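Long-range contacts in SusD/RagB family nutrient-binding outer membrane lipoprotein (Bacteroides vulgatus, PDB 4F7A), which probably binds mucin O-glycans at the cell surface as a SusD-like outer membrane lipoprotein of the nutrient-uptake type: residues A[55-60]-A[70-75]; A[62-67]-A[308-313]; A[260-265]-A[296-301]; A[267-272]-A[385-390]; A[284-289]-A[314-319]. All blocks are in the same frame, centred on the assembly; numbering follows the deposited sequence.

Contact 1: residues A[55-60]-A[70-75]; sequences DMFSGY and DKNTVY
Helix 54-57, through M56 and F57, packs on the short 3-10 segment 72-73 within the loop that runs from strand 61-62 to helix 79-82. The closest CA pair, M56 and T73, is 7.7 Å apart, so the side chains of M56 and F57 bridge the gap and meet both side-chain and backbone atoms of 72-73. M56 is a selenomethionine whose CG stands anti to the backbone N (chi1 176°); the chain then bends at chi3 (53°), which places CE beside N72. That methyl carbon lies 3.5 Å from N72 CB, while SE sits 3.6 Å from T73 CB, the M56 and T73 side chains crossing at about a right angle. F57 offers its ring edge: N72 O lies in the ring plane, 3.6 Å from F57 CE1. The same carbonyl accepts the backbone N of Y75, and Y75 CE1 comes within 4.1 Å of F57 CE1. The polar ends of the second segment are held by other parts of the chain: N72 ND2 by L52 O, N72 OD1 by E78 N, and T73 OG1 by H62 NE2 and G301 N. No hydrogen bond crosses between the two segments, and all five touching residues are buried. Cohesion between them is therefore probably mostly van der Waals packing of the M56 chain end and the F57 ring, perhaps with a small electrostatic gain between the F57 edge and N72 O.

Contact 2: residues A[62-67]-A[308-313]; sequences HDFASK and DPNYYQ
F64, S66 and N310 have the most surface buried here, and each meets its partner in a different way. The F64 ring rests against N310, with F64 CD2 3.6 Å from N310 CB. Q313 runs alongside the F64 side chain in the same direction, and Q313 NE2 is 3.6 Å from F64 CE2. S66 is gripped twice: its N donates to N310 OD1 at 2.9 Å in a nearly straight bond (167°), and its OG donates to P309 O at 2.7 Å. N310 opens a type I beta turn ending at Q313 and is also the centre of an inverse gamma turn; across from it, D63 OD1 makes an Asx turn by accepting A65 N. Two waters add bridges. One donates to N310 OD1 and accepts from K67 N; the other donates to F64 O at 2.6 Å and accepts from Y312 N. Outside the pair, Y262 OH is hydrogen-bonded to Q313 O.

Contact 3: residues A[260-265]-A[296-301]; sequences ETYMGA and LGVPQG
M263 O is held by two groups of segment 296-301: V298 N donates to it at 2.7 Å, nearly straight at 169°, and G297 CA adds a C-H...O contact of 3.3 Å. The return bond runs from A265 N to V298 O at 2.8 Å, with the donor well above the carbonyl plane (62°). Together the two bonds form a single beta bridge between G264 and V298. G297, having no side chain, comes close enough for its CA to lie 3.5 Å from G264 O. Apolar atoms flank the bridge: V298 CG2, anti to its own carbonyl carbon, meets Y262 CB at 3.8 Å, and A265 CB lies 3.6 Å from P299 CA. Strand 262-263 is paired with strand 61-62 as well. G264 is the N-cap of helix 265-273. A265, the first helical residue, has its N-H met by V298 O, as the first turn of a helix offers no carbonyl for it; a buried donor at the helix start is thereby satisfied.

Contact 4: residues A[267-272]-A[385-390]; sequences IASVLN and KPTDYI
Two flat carbonyl groups, those of T387 and S269, organise this contact, and they are approached differently. S269 OG donates to T387 O, lying in the carbonyl plane on a lone pair; the modelled 2.5 Å is very short, and the exact length is doubtful. T387 N donates to S269 O at 3.0 Å (159° at the hydrogen) but stands above that carbonyl's plane, 35° out of it. S269 O is also touched by P386 CA, a C-H...O contact of 3.2 Å. The serine hydroxyl reaches its acceptor because OG is anti to the backbone N (chi1 171°), beside its own carbonyl carbon. The pyrrolidine of P386 fills the flank: its CB is 3.2 Å from S269 OG, and its CG lies 4.3 Å from V270 CG2. On the other flank T387 OG1 is 3.6 Å from N272 CB, while the amide of N272 has its polar partner in Y295 O. Helix 265-273 is backed by helix 416-431, where I429 meets V270. S269 thus works as both donor and acceptor toward one residue. This reciprocal pair ties T387 to the helix by two bonds of opposite direction, and the buried serine hydroxyl has a backbone oxygen as its acceptor.

Contact 5: residues A[284-289]-A[314-319]; sequences NPATLA and SYSFIN
N284 N donates to F317 O at 2.9 Å, nearly along the C=O axis (176°), at one end of the contact. At the other end S314 O receives T287 N at 3.0 Å and, weakly, L288 N. In the middle S316 OG makes a weak bond to N284 O; its main polar partner is L296 N. L288 CB packs 3.9 Å from S314 CB, and its CD2 approaches Y315 CE1 at 4.3 Å. Bridging waters complete the contact. One donates to P285 O and accepts from F317 N, and another donates to Y315 O and meets T287 OG1. A third accepts from N284 ND2 and donates to N319 OD1; a fourth donates to N284 OD1 and weakly to N319 OD1. Further out, Y315 OH is bonded to Y389 OH, N319 OD1 accepts from Q321 N, and N319 ND2 donates to S280 O. The segments run 173° apart in direction: two mostly extended loops, antiparallel without a regular strand ladder, in the long connection between helix 279-282 and strand 329-332.

All five contacts lie in the loop-rich part of a protein whose regular structure is mostly helix. Contact 3 is the hub: its centre is about 9 Å from that of contact 1, 10 Å from contacts 2 and 5, and 12 Å from contact 4. Strand 262-263 pairs with strand 61-62, which follows segment 55-60 and ends in H62, the first residue of segment 62-67. Strand 262-263 is followed, after G264, by helix 265-273 of contact 4. Along the chain contact 1 closes before contact 3 opens, whereas contact 3 crosses contacts 4 and 5. Segments 308-313 and 314-319 adjoin. Chain portions from 10 to 241 residues apart thus interlock with little regular secondary structure.

Contact 1: residues A[55-60]-A[70-75]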
# COMPACT_ATOMS: atom_id res chain seq x y z
N ASP A 55 5.41 -1.12 -6.40
CA ASP A 55 6.22 -2.17 -5.76
C ASP A 55 7.70 -1.89 -5.95
O ASP A 55 8.52 -2.29 -5.12
CB ASP A 55 5.87 -3.54 -6.34
CG ASP A 55 4.56 -4.12 -5.79
OD1 ASP A 55 3.93 -3.49 -4.89
OD2 ASP A 55 4.15 -5.20 -6.26
N MSE A 56 8.05 -1.24 -7.05
CA MSE A 56 9.42 -0.83 -7.28
C MSE A 56 9.73 0.47 -6.54
O MSE A 56 10.76 0.58 -5.85
CB MSE A 56 9.70 -0.67 -8.78
CG MSE A 56 11.11 -0.14 -9.01
SE MSE A 56 11.64 -0.11 -10.86
CE MSE A 56 10.20 0.84 -11.55
N PHE A 57 8.83 1.47 -6.65
CA PHE A 57 9.09 2.76 -6.04
C PHE A 57 9.12 2.68 -4.53
O PHE A 57 9.87 3.42 -3.88
CB PHE A 57 8.12 3.83 -6.54
CG PHE A 57 8.21 4.09 -8.04
CD1 PHE A 57 9.43 4.24 -8.67
CD2 PHE A 57 7.06 4.17 -8.80
CE1 PHE A 57 9.49 4.47 -10.03
CE2 PHE A 57 7.12 4.41 -10.17
CZ PHE A 57 8.33 4.56 -10.78
N SER A 58 8.38 1.72 -3.97
CA SER A 58 8.47 1.43 -2.54
C SER A 58 9.86 0.96 -2.03
O SER A 58 10.13 1.01 -0.81
CB SER A 58 7.45 0.35 -2.18
OG SER A 58 7.85 -0.93 -2.64
N GLY A 59 10.68 0.47 -2.95
CA GLY A 59 11.96 -0.14 -2.63
C GLY A 59 11.92 -1.64 -2.40
O GLY A 59 12.98 -2.25 -2.22
N TYR A 60 10.74 -2.26 -2.44
CA TYR A 60 10.61 -3.68 -2.16
C TYR A 60 11.16 -4.57 -3.27
O TYR A 60 11.86 -5.56 -3.00
CB TYR A 60 9.14 -4.12 -1.99
CG TYR A 60 8.43 -3.70 -0.74
CD1 TYR A 60 9.11 -3.26 0.41
CD2 TYR A 60 7.05 -3.78 -0.69
CE1 TYR A 60 8.39 -2.90 1.56
CE2 TYR A 60 6.34 -3.41 0.44
CZ TYR A 60 7.01 -2.97 1.57
OH TYR A 60 6.26 -2.66 2.67
N ASP A 70 15.16 1.27 -19.13
CA ASP A 70 15.16 2.62 -19.70
C ASP A 70 13.79 3.28 -19.49
O ASP A 70 13.49 4.34 -20.05
CB ASP A 70 15.57 2.61 -21.19
CG ASP A 70 14.66 1.75 -22.07
OD1 ASP A 70 13.73 1.09 -21.57
OD2 ASP A 70 14.91 1.73 -23.28
N LYS A 71 12.98 2.67 -18.64
CA LYS A 71 11.64 3.18 -18.36
C LYS A 71 11.48 3.63 -16.89
O LYS A 71 12.21 4.53 -16.44
CB LYS A 71 10.60 2.16 -18.83
CG LYS A 71 10.71 1.84 -20.35
CD LYS A 71 9.76 0.73 -20.79
CE LYS A 71 9.86 0.50 -22.29
NZ LYS A 71 11.19 0.03 -22.71
N ASN A 72 10.54 3.04 -16.15
CA ASN A 72 10.14 3.56 -14.85
C ASN A 72 11.31 3.63 -13.87
O ASN A 72 11.39 4.57 -13.08
CB ASN A 72 9.01 2.73 -14.23
CG ASN A 72 7.64 3.14 -14.72
OD1 ASN A 72 7.52 3.86 -15.70
ND2 ASN A 72 6.58 2.65 -14.04
N THR A 73 12.19 2.63 -13.91
CA THR A 73 13.29 2.57 -12.96
C THR A 73 14.18 3.82 -13.00
O THR A 73 14.70 4.23 -11.96
CB THR A 73 14.11 1.25 -13.12
OG1 THR A 73 14.98 1.10 -11.98
CG2 THR A 73 14.92 1.22 -14.43
N VAL A 74 14.34 4.41 -14.19
CA VAL A 74 15.13 5.65 -14.35
C VAL A 74 14.23 6.87 -14.49
O VAL A 74 14.63 7.93 -14.99
CB VAL A 74 16.12 5.58 -15.54
CG1 VAL A 74 17.24 4.60 -15.27
CG2 VAL A 74 15.38 5.25 -16.91
N TYR A 75 13.00 6.75 -13.99
CA TYR A 75 12.04 7.85 -13.99
C TYR A 75 11.66 8.33 -15.40
O TYR A 75 11.21 9.47 -15.54
CB TYR A 75 12.50 9.05 -13.15
CG TYR A 75 12.55 8.87 -11.64
CD1 TYR A 75 11.84 7.87 -10.97
CD2 TYR A 75 13.29 9.75 -10.87
CE1 TYR A 75 11.87 7.76 -9.59
CE2 TYR A 75 13.33 9.64 -9.49
CZ TYR A 75 12.63 8.65 -8.85
OH TYR A 75 12.70 8.58 -7.49

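Contact 2: residues A[62-67]-A[308-313]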
# COMPACT_ATOMS: atom_id res chain seq x y z
N HIS A 62 12.15 -5.36 -7.72
CA HIS A 62 12.66 -4.88 -9.01
C HIS A 62 12.66 -6.03 -10.00
O HIS A 62 12.80 -7.19 -9.61
CB HIS A 62 14.06 -4.28 -8.87
CG HIS A 62 14.39 -3.26 -9.91
ND1 HIS A 62 14.61 -3.60 -11.23
CD2 HIS A 62 14.54 -1.91 -9.84
CE1 HIS A 62 14.89 -2.50 -11.92
NE2 HIS A 62 14.85 -1.46 -11.10
N ASP A 63 12.40 -5.71 -11.26
CA ASP A 63 12.49 -6.68 -12.33
C ASP A 63 13.96 -6.92 -12.67
O ASP A 63 14.82 -6.17 -12.22
CB ASP A 63 11.68 -6.15 -13.53
CG ASP A 63 11.09 -7.28 -14.37
OD1 ASP A 63 11.87 -8.13 -14.82
OD2 ASP A 63 9.85 -7.31 -14.58
N PHE A 64 14.26 -7.97 -13.43
CA PHE A 64 15.63 -8.21 -13.91
C PHE A 64 15.81 -7.79 -15.37
O PHE A 64 16.95 -7.73 -15.86
CB PHE A 64 16.03 -9.69 -13.76
CG PHE A 64 15.43 -10.58 -14.82
CD1 PHE A 64 14.09 -10.92 -14.79
CD2 PHE A 64 16.21 -11.07 -15.86
CE1 PHE A 64 13.53 -11.73 -15.79
CE2 PHE A 64 15.66 -11.89 -16.85
CZ PHE A 64 14.32 -12.21 -16.81
N ALA A 65 14.71 -7.54 -16.07
CA ALA A 65 14.76 -7.42 -17.52
C ALA A 65 15.32 -6.07 -17.90
O ALA A 65 14.65 -5.04 -17.69
CB ALA A 65 13.37 -7.65 -18.16
N SER A 66 16.52 -6.07 -18.48
CA SER A 66 17.14 -4.81 -18.95
C SER A 66 16.31 -4.06 -20.00
O SER A 66 16.40 -2.83 -20.11
CB SER A 66 18.57 -5.04 -19.46
OG SER A 66 19.43 -5.20 -18.34
N LYS A 67 15.46 -4.78 -20.73
CA LYS A 67 14.52 -4.11 -21.65
C LYS A 67 13.60 -3.08 -20.95
O LYS A 67 13.15 -2.13 -21.59
CB LYS A 67 13.71 -5.13 -22.46
CG LYS A 67 12.74 -5.98 -21.71
CD LYS A 67 11.80 -6.76 -22.65
CE LYS A 67 10.95 -7.73 -21.82
NZ LYS A 67 9.97 -8.53 -22.61
N ASP A 308 20.74 -5.41 -23.93
CA ASP A 308 21.79 -5.45 -22.92
C ASP A 308 21.66 -6.72 -22.07
O ASP A 308 20.55 -7.26 -21.90
CB ASP A 308 21.68 -4.22 -22.00
CG ASP A 308 22.14 -2.92 -22.68
OD1 ASP A 308 22.89 -2.97 -23.68
OD2 ASP A 308 21.74 -1.84 -22.19
N PRO A 309 22.78 -7.21 -21.51
CA PRO A 309 22.63 -8.30 -20.53
C PRO A 309 21.69 -7.91 -19.38
O PRO A 309 21.53 -6.72 -19.07
CB PRO A 309 24.06 -8.49 -20.00
CG PRO A 309 24.95 -7.87 -21.07
CD PRO A 309 24.16 -6.71 -21.57
N ASN A 310 21.07 -8.91 -18.76
CA ASN A 310 20.21 -8.71 -17.62
C ASN A 310 21.09 -8.80 -16.38
O ASN A 310 21.20 -9.85 -15.73
CB ASN A 310 19.10 -9.74 -17.62
CG ASN A 310 18.22 -9.64 -18.86
OD1 ASN A 310 17.76 -8.55 -19.23
ND2 ASN A 310 18.02 -10.76 -19.53
N TYR A 311 21.69 -7.67 -16.03
CA TYR A 311 22.80 -7.65 -15.09
C TYR A 311 22.46 -8.20 -13.71
O TYR A 311 23.32 -8.73 -13.04
CB TYR A 311 23.33 -6.22 -14.92
CG TYR A 311 23.80 -5.54 -16.20
CD1 TYR A 311 24.90 -6.01 -16.89
CD2 TYR A 311 23.17 -4.41 -16.69
CE1 TYR A 311 25.35 -5.39 -18.07
CE2 TYR A 311 23.61 -3.78 -17.88
CZ TYR A 311 24.71 -4.28 -18.54
OH TYR A 311 25.16 -3.68 -19.69
N TYR A 312 21.22 -8.05 -13.29
CA TYR A 312 20.82 -8.34 -11.91
C TYR A 312 20.08 -9.67 -11.76
O TYR A 312 19.50 -9.95 -10.75
CB TYR A 312 19.98 -7.17 -11.36
CG TYR A 312 20.83 -5.94 -11.27
CD1 TYR A 312 21.82 -5.84 -10.31
CD2 TYR A 312 20.71 -4.90 -12.20
CE1 TYR A 312 22.66 -4.73 -10.24
CE2 TYR A 312 21.56 -3.78 -12.14
CZ TYR A 312 22.52 -3.71 -11.15
OH TYR A 312 23.38 -2.66 -11.10
N GLN A 313 20.12 -10.50 -12.79
CA GLN A 313 19.38 -11.75 -12.83
C GLN A 313 19.78 -12.78 -11.76
O GLN A 313 19.00 -13.69 -11.46
CB GLN A 313 19.53 -12.29 -14.25
CG GLN A 313 19.31 -13.72 -14.52
CD GLN A 313 19.72 -13.99 -15.95
OE1 GLN A 313 20.80 -14.53 -16.22
NE2 GLN A 313 18.92 -13.50 -16.88
O HOH W 1 18.99 -6.71 -14.67
O HOH W 2 15.90 -7.69 -21.16

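Contact 3: residues A[260-265]-A[296-301]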
# COMPACT_ATOMS: atom_id res chain seq x y z
N GLU A 260 10.31 -12.50 -12.34
CA GLU A 260 10.43 -11.02 -12.42
C GLU A 260 10.32 -10.25 -11.11
O GLU A 260 10.20 -9.03 -11.13
CB GLU A 260 9.41 -10.49 -13.45
CG GLU A 260 9.80 -10.81 -14.89
CD GLU A 260 8.85 -10.23 -15.91
OE1 GLU A 260 8.75 -8.99 -16.01
OE2 GLU A 260 8.22 -11.01 -16.65
N THR A 261 10.39 -10.93 -9.96
CA THR A 261 10.26 -10.27 -8.65
C THR A 261 11.52 -10.43 -7.80
O THR A 261 11.63 -11.37 -7.01
CB THR A 261 9.05 -10.85 -7.90
OG1 THR A 261 9.18 -12.27 -7.82
CG2 THR A 261 7.74 -10.48 -8.62
N TYR A 262 12.48 -9.53 -7.99
CA TYR A 262 13.72 -9.53 -7.23
C TYR A 262 13.64 -8.57 -6.07
O TYR A 262 12.85 -7.62 -6.08
CB TYR A 262 14.92 -9.15 -8.13
CG TYR A 262 15.32 -10.25 -9.07
CD1 TYR A 262 14.55 -10.55 -10.19
CD2 TYR A 262 16.44 -11.04 -8.80
CE1 TYR A 262 14.92 -11.56 -11.06
CE2 TYR A 262 16.79 -12.07 -9.66
CZ TYR A 262 16.03 -12.33 -10.78
OH TYR A 262 16.38 -13.37 -11.64
N MSE A 263 14.47 -8.84 -5.08
CA MSE A 263 14.69 -7.99 -3.93
C MSE A 263 15.24 -6.61 -4.32
O MSE A 263 16.12 -6.52 -5.16
CB MSE A 263 15.72 -8.67 -3.03
CG MSE A 263 15.83 -8.10 -1.64
SE MSE A 263 17.17 -9.06 -0.65
CE MSE A 263 16.52 -8.72 1.14
N GLY A 264 14.72 -5.54 -3.71
CA GLY A 264 15.27 -4.20 -3.97
C GLY A 264 16.46 -3.89 -3.07
O GLY A 264 16.60 -4.43 -1.97
N ALA A 265 17.36 -3.03 -3.55
CA ALA A 265 18.55 -2.63 -2.78
C ALA A 265 18.28 -2.06 -1.38
O ALA A 265 19.03 -2.35 -0.44
CB ALA A 265 19.42 -1.63 -3.59
N LEU A 296 21.21 -9.97 -1.87
CA LEU A 296 21.60 -8.84 -2.72
C LEU A 296 20.35 -8.25 -3.36
O LEU A 296 19.59 -8.97 -3.98
CB LEU A 296 22.57 -9.29 -3.81
CG LEU A 296 23.90 -9.89 -3.38
CD1 LEU A 296 24.73 -10.25 -4.62
CD2 LEU A 296 24.70 -8.93 -2.45
N GLY A 297 20.14 -6.95 -3.17
CA GLY A 297 19.03 -6.22 -3.73
C GLY A 297 19.39 -5.39 -4.96
O GLY A 297 20.48 -4.82 -5.05
N VAL A 298 18.45 -5.31 -5.89
CA VAL A 298 18.64 -4.57 -7.11
C VAL A 298 18.53 -3.06 -6.88
O VAL A 298 17.52 -2.59 -6.36
CB VAL A 298 17.61 -5.04 -8.18
CG1 VAL A 298 17.80 -4.30 -9.51
CG2 VAL A 298 17.74 -6.59 -8.36
N PRO A 299 19.55 -2.29 -7.27
CA PRO A 299 19.44 -0.83 -7.12
C PRO A 299 18.53 -0.24 -8.19
O PRO A 299 18.65 -0.59 -9.37
CB PRO A 299 20.87 -0.35 -7.35
CG PRO A 299 21.44 -1.37 -8.29
CD PRO A 299 20.81 -2.68 -7.92
N GLN A 300 17.65 0.68 -7.80
CA GLN A 300 16.78 1.32 -8.78
C GLN A 300 17.56 2.35 -9.61
O GLN A 300 18.46 3.03 -9.12
CB GLN A 300 15.59 2.02 -8.09
CG GLN A 300 14.41 2.28 -9.04
CD GLN A 300 13.38 3.21 -8.49
OE1 GLN A 300 12.82 2.94 -7.42
NE2 GLN A 300 13.04 4.25 -9.25
N GLY A 301 17.18 2.47 -10.88
CA GLY A 301 17.69 3.53 -11.74
C GLY A 301 19.03 3.28 -12.37
O GLY A 301 19.77 4.23 -12.64

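Contact 4: residues A[267-272]-A[385-390]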
# COMPACT_ATOMS: atom_id res chain seq x y z
N ILE A 267 15.65 -2.65 0.73
CA ILE A 267 15.21 -3.69 1.65
C ILE A 267 16.37 -4.66 1.95
O ILE A 267 16.49 -5.13 3.09
CB ILE A 267 13.88 -4.35 1.20
CG1 ILE A 267 13.24 -5.10 2.39
CG2 ILE A 267 14.05 -5.28 -0.02
CD1 ILE A 267 11.73 -5.42 2.19
N ALA A 268 17.29 -4.89 1.00
CA ALA A 268 18.51 -5.67 1.30
C ALA A 268 19.40 -4.94 2.32
O ALA A 268 19.87 -5.54 3.27
CB ALA A 268 19.30 -5.98 0.05
N SER A 269 19.58 -3.63 2.15
CA SER A 269 20.34 -2.82 3.10
C SER A 269 19.77 -2.92 4.53
O SER A 269 20.52 -3.15 5.48
CB SER A 269 20.38 -1.36 2.66
OG SER A 269 20.93 -0.56 3.68
N VAL A 270 18.46 -2.72 4.64
CA VAL A 270 17.78 -2.73 5.92
C VAL A 270 17.79 -4.12 6.57
O VAL A 270 18.19 -4.27 7.72
CB VAL A 270 16.33 -2.15 5.79
CG1 VAL A 270 15.55 -2.39 7.05
CG2 VAL A 270 16.38 -0.67 5.42
N LEU A 271 17.33 -5.13 5.86
CA LEU A 271 17.18 -6.42 6.46
C LEU A 271 18.53 -7.08 6.78
O LEU A 271 18.68 -7.74 7.81
CB LEU A 271 16.29 -7.30 5.59
CG LEU A 271 14.82 -6.88 5.42
CD1 LEU A 271 14.06 -7.89 4.50
CD2 LEU A 271 14.10 -6.74 6.72
N ASN A 272 19.54 -6.87 5.92
CA ASN A 272 20.88 -7.37 6.23
C ASN A 272 21.47 -6.66 7.45
O ASN A 272 21.99 -7.29 8.36
CB ASN A 272 21.87 -7.19 5.07
CG ASN A 272 21.70 -8.25 3.99
OD1 ASN A 272 21.66 -9.44 4.30
ND2 ASN A 272 21.68 -7.83 2.72
N LYS A 385 22.87 -1.55 12.01
CA LYS A 385 22.68 -0.47 11.08
C LYS A 385 22.60 -1.00 9.66
O LYS A 385 23.38 -1.89 9.27
CB LYS A 385 23.82 0.55 11.20
CG LYS A 385 23.81 1.32 12.55
CD LYS A 385 24.85 2.43 12.55
CE LYS A 385 24.80 3.26 13.83
NZ LYS A 385 23.67 4.23 13.81
N PRO A 386 21.68 -0.47 8.86
CA PRO A 386 21.60 -0.94 7.47
C PRO A 386 22.94 -0.87 6.73
O PRO A 386 23.75 0.02 6.96
CB PRO A 386 20.58 0.01 6.86
CG PRO A 386 19.68 0.33 8.04
CD PRO A 386 20.61 0.49 9.17
N THR A 387 23.15 -1.83 5.83
CA THR A 387 24.40 -1.99 5.14
C THR A 387 24.43 -1.26 3.80
O THR A 387 23.39 -0.92 3.23
CB THR A 387 24.70 -3.50 4.94
OG1 THR A 387 23.57 -4.14 4.34
CG2 THR A 387 25.01 -4.18 6.29
N ASP A 388 25.64 -0.99 3.33
CA ASP A 388 25.87 -0.30 2.08
C ASP A 388 25.49 -1.19 0.91
O ASP A 388 25.49 -2.44 1.02
CB ASP A 388 27.35 0.07 1.96
CG ASP A 388 27.79 1.05 3.03
OD1 ASP A 388 26.95 1.84 3.56
OD2 ASP A 388 28.99 1.06 3.32
N TYR A 389 25.15 -0.56 -0.20
CA TYR A 389 24.92 -1.28 -1.45
C TYR A 389 26.25 -1.33 -2.20
O TYR A 389 26.91 -0.29 -2.40
CB TYR A 389 23.84 -0.64 -2.32
CG TYR A 389 23.79 -1.34 -3.64
CD1 TYR A 389 23.24 -2.61 -3.73
CD2 TYR A 389 24.42 -0.81 -4.75
CE1 TYR A 389 23.26 -3.30 -4.92
CE2 TYR A 389 24.47 -1.50 -5.94
CZ TYR A 389 23.87 -2.74 -6.03
OH TYR A 389 23.91 -3.44 -7.20
N ILE A 390 26.65 -2.54 -2.59
CA ILE A 390 27.85 -2.77 -3.39
C ILE A 390 27.40 -3.41 -4.70
O ILE A 390 26.68 -4.42 -4.70
CB ILE A 390 28.83 -3.72 -2.70
CG1 ILE A 390 29.17 -3.24 -1.29
CG2 ILE A 390 30.12 -3.88 -3.58
CD1 ILE A 390 29.84 -1.90 -1.25

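Contact 5: residues A[284-289]-A[314-319]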
# COMPACT_ATOMS: atom_id res chain seq x y z
N ASN A 284 15.14 -15.02 -0.87
CA ASN A 284 16.13 -16.10 -0.91
C ASN A 284 17.51 -15.48 -1.13
O ASN A 284 17.62 -14.40 -1.73
CB ASN A 284 15.85 -17.06 -2.07
CG ASN A 284 14.59 -17.91 -1.87
OD1 ASN A 284 14.09 -18.04 -0.76
ND2 ASN A 284 14.08 -18.48 -2.97
N PRO A 285 18.58 -16.17 -0.68
CA PRO A 285 19.91 -15.68 -1.00
C PRO A 285 20.14 -15.59 -2.50
O PRO A 285 19.53 -16.33 -3.28
CB PRO A 285 20.83 -16.74 -0.39
CG PRO A 285 20.01 -17.43 0.67
CD PRO A 285 18.60 -17.39 0.15
N ALA A 286 21.03 -14.69 -2.89
CA ALA A 286 21.44 -14.54 -4.27
C ALA A 286 22.02 -15.84 -4.85
O ALA A 286 22.56 -16.67 -4.09
CB ALA A 286 22.49 -13.41 -4.37
N THR A 287 21.89 -16.02 -6.16
CA THR A 287 22.55 -17.13 -6.86
C THR A 287 23.86 -16.71 -7.56
O THR A 287 24.53 -17.54 -8.21
CB THR A 287 21.60 -17.79 -7.88
OG1 THR A 287 21.06 -16.78 -8.73
CG2 THR A 287 20.44 -18.57 -7.16
N LEU A 288 24.24 -15.45 -7.42
CA LEU A 288 25.49 -14.94 -8.03
C LEU A 288 26.68 -15.66 -7.43
O LEU A 288 26.82 -15.74 -6.22
CB LEU A 288 25.64 -13.41 -7.79
CG LEU A 288 26.84 -12.66 -8.42
CD1 LEU A 288 26.81 -12.69 -9.96
CD2 LEU A 288 26.87 -11.23 -7.92
N ALA A 289 27.56 -16.16 -8.30
CA ALA A 289 28.74 -16.89 -7.87
C ALA A 289 29.57 -16.05 -6.90
O ALA A 289 29.74 -14.86 -7.12
CB ALA A 289 29.61 -17.32 -9.09
N SER A 314 20.97 -12.65 -11.19
CA SER A 314 21.41 -13.54 -10.10
C SER A 314 21.37 -12.92 -8.70
O SER A 314 21.88 -13.51 -7.74
CB SER A 314 22.81 -14.09 -10.42
OG SER A 314 22.72 -14.81 -11.64
N TYR A 315 20.74 -11.76 -8.59
CA TYR A 315 20.44 -11.15 -7.27
C TYR A 315 19.33 -11.91 -6.54
O TYR A 315 18.77 -12.89 -7.07
CB TYR A 315 20.13 -9.65 -7.42
CG TYR A 315 21.36 -8.76 -7.42
CD1 TYR A 315 22.57 -9.16 -8.01
CD2 TYR A 315 21.32 -7.50 -6.85
CE1 TYR A 315 23.70 -8.33 -8.01
CE2 TYR A 315 22.40 -6.67 -6.87
CZ TYR A 315 23.60 -7.07 -7.41
OH TYR A 315 24.69 -6.22 -7.38
N SER A 316 19.05 -11.51 -5.31
CA SER A 316 18.08 -12.23 -4.48
C SER A 316 16.66 -12.14 -5.05
O SER A 316 16.22 -11.08 -5.47
CB SER A 316 18.08 -11.72 -3.05
OG SER A 316 19.25 -12.10 -2.37
N PHE A 317 15.98 -13.29 -5.05
CA PHE A 317 14.64 -13.41 -5.56
C PHE A 317 13.70 -13.53 -4.38
O PHE A 317 14.12 -13.92 -3.30
CB PHE A 317 14.53 -14.67 -6.45
CG PHE A 317 13.38 -14.62 -7.41
CD1 PHE A 317 13.40 -13.77 -8.48
CD2 PHE A 317 12.27 -15.45 -7.25
CE1 PHE A 317 12.34 -13.70 -9.38
CE2 PHE A 317 11.21 -15.40 -8.16
CZ PHE A 317 11.25 -14.52 -9.22
N ILE A 318 12.43 -13.22 -4.61
CA ILE A 318 11.39 -13.45 -3.64
C ILE A 318 11.37 -14.92 -3.23
O ILE A 318 11.70 -15.81 -4.01
CB ILE A 318 9.99 -13.02 -4.16
CG1 ILE A 318 9.06 -12.70 -3.00
CG2 ILE A 318 9.39 -14.09 -5.13
CD1 ILE A 318 7.71 -12.05 -3.44
N ASN A 319 11.02 -15.16 -1.97
CA ASN A 319 10.78 -16.51 -1.46
C ASN A 319 9.42 -17.05 -1.92
O ASN A 319 8.36 -16.60 -1.45
CB ASN A 319 10.87 -16.51 0.07
CG ASN A 319 10.79 -17.91 0.66
OD1 ASN A 319 10.17 -18.78 0.07
ND2 ASN A 319 11.42 -18.11 1.85
O HOH W 3 11.69 -20.09 -2.51
O HOH W 4 12.57 -20.60 -0.33
O HOH W 5 17.55 -15.85 -5.25
O HOH W 6 18.78 -15.47 -7.71
O HOH W 7 21.26 -17.44 -11.09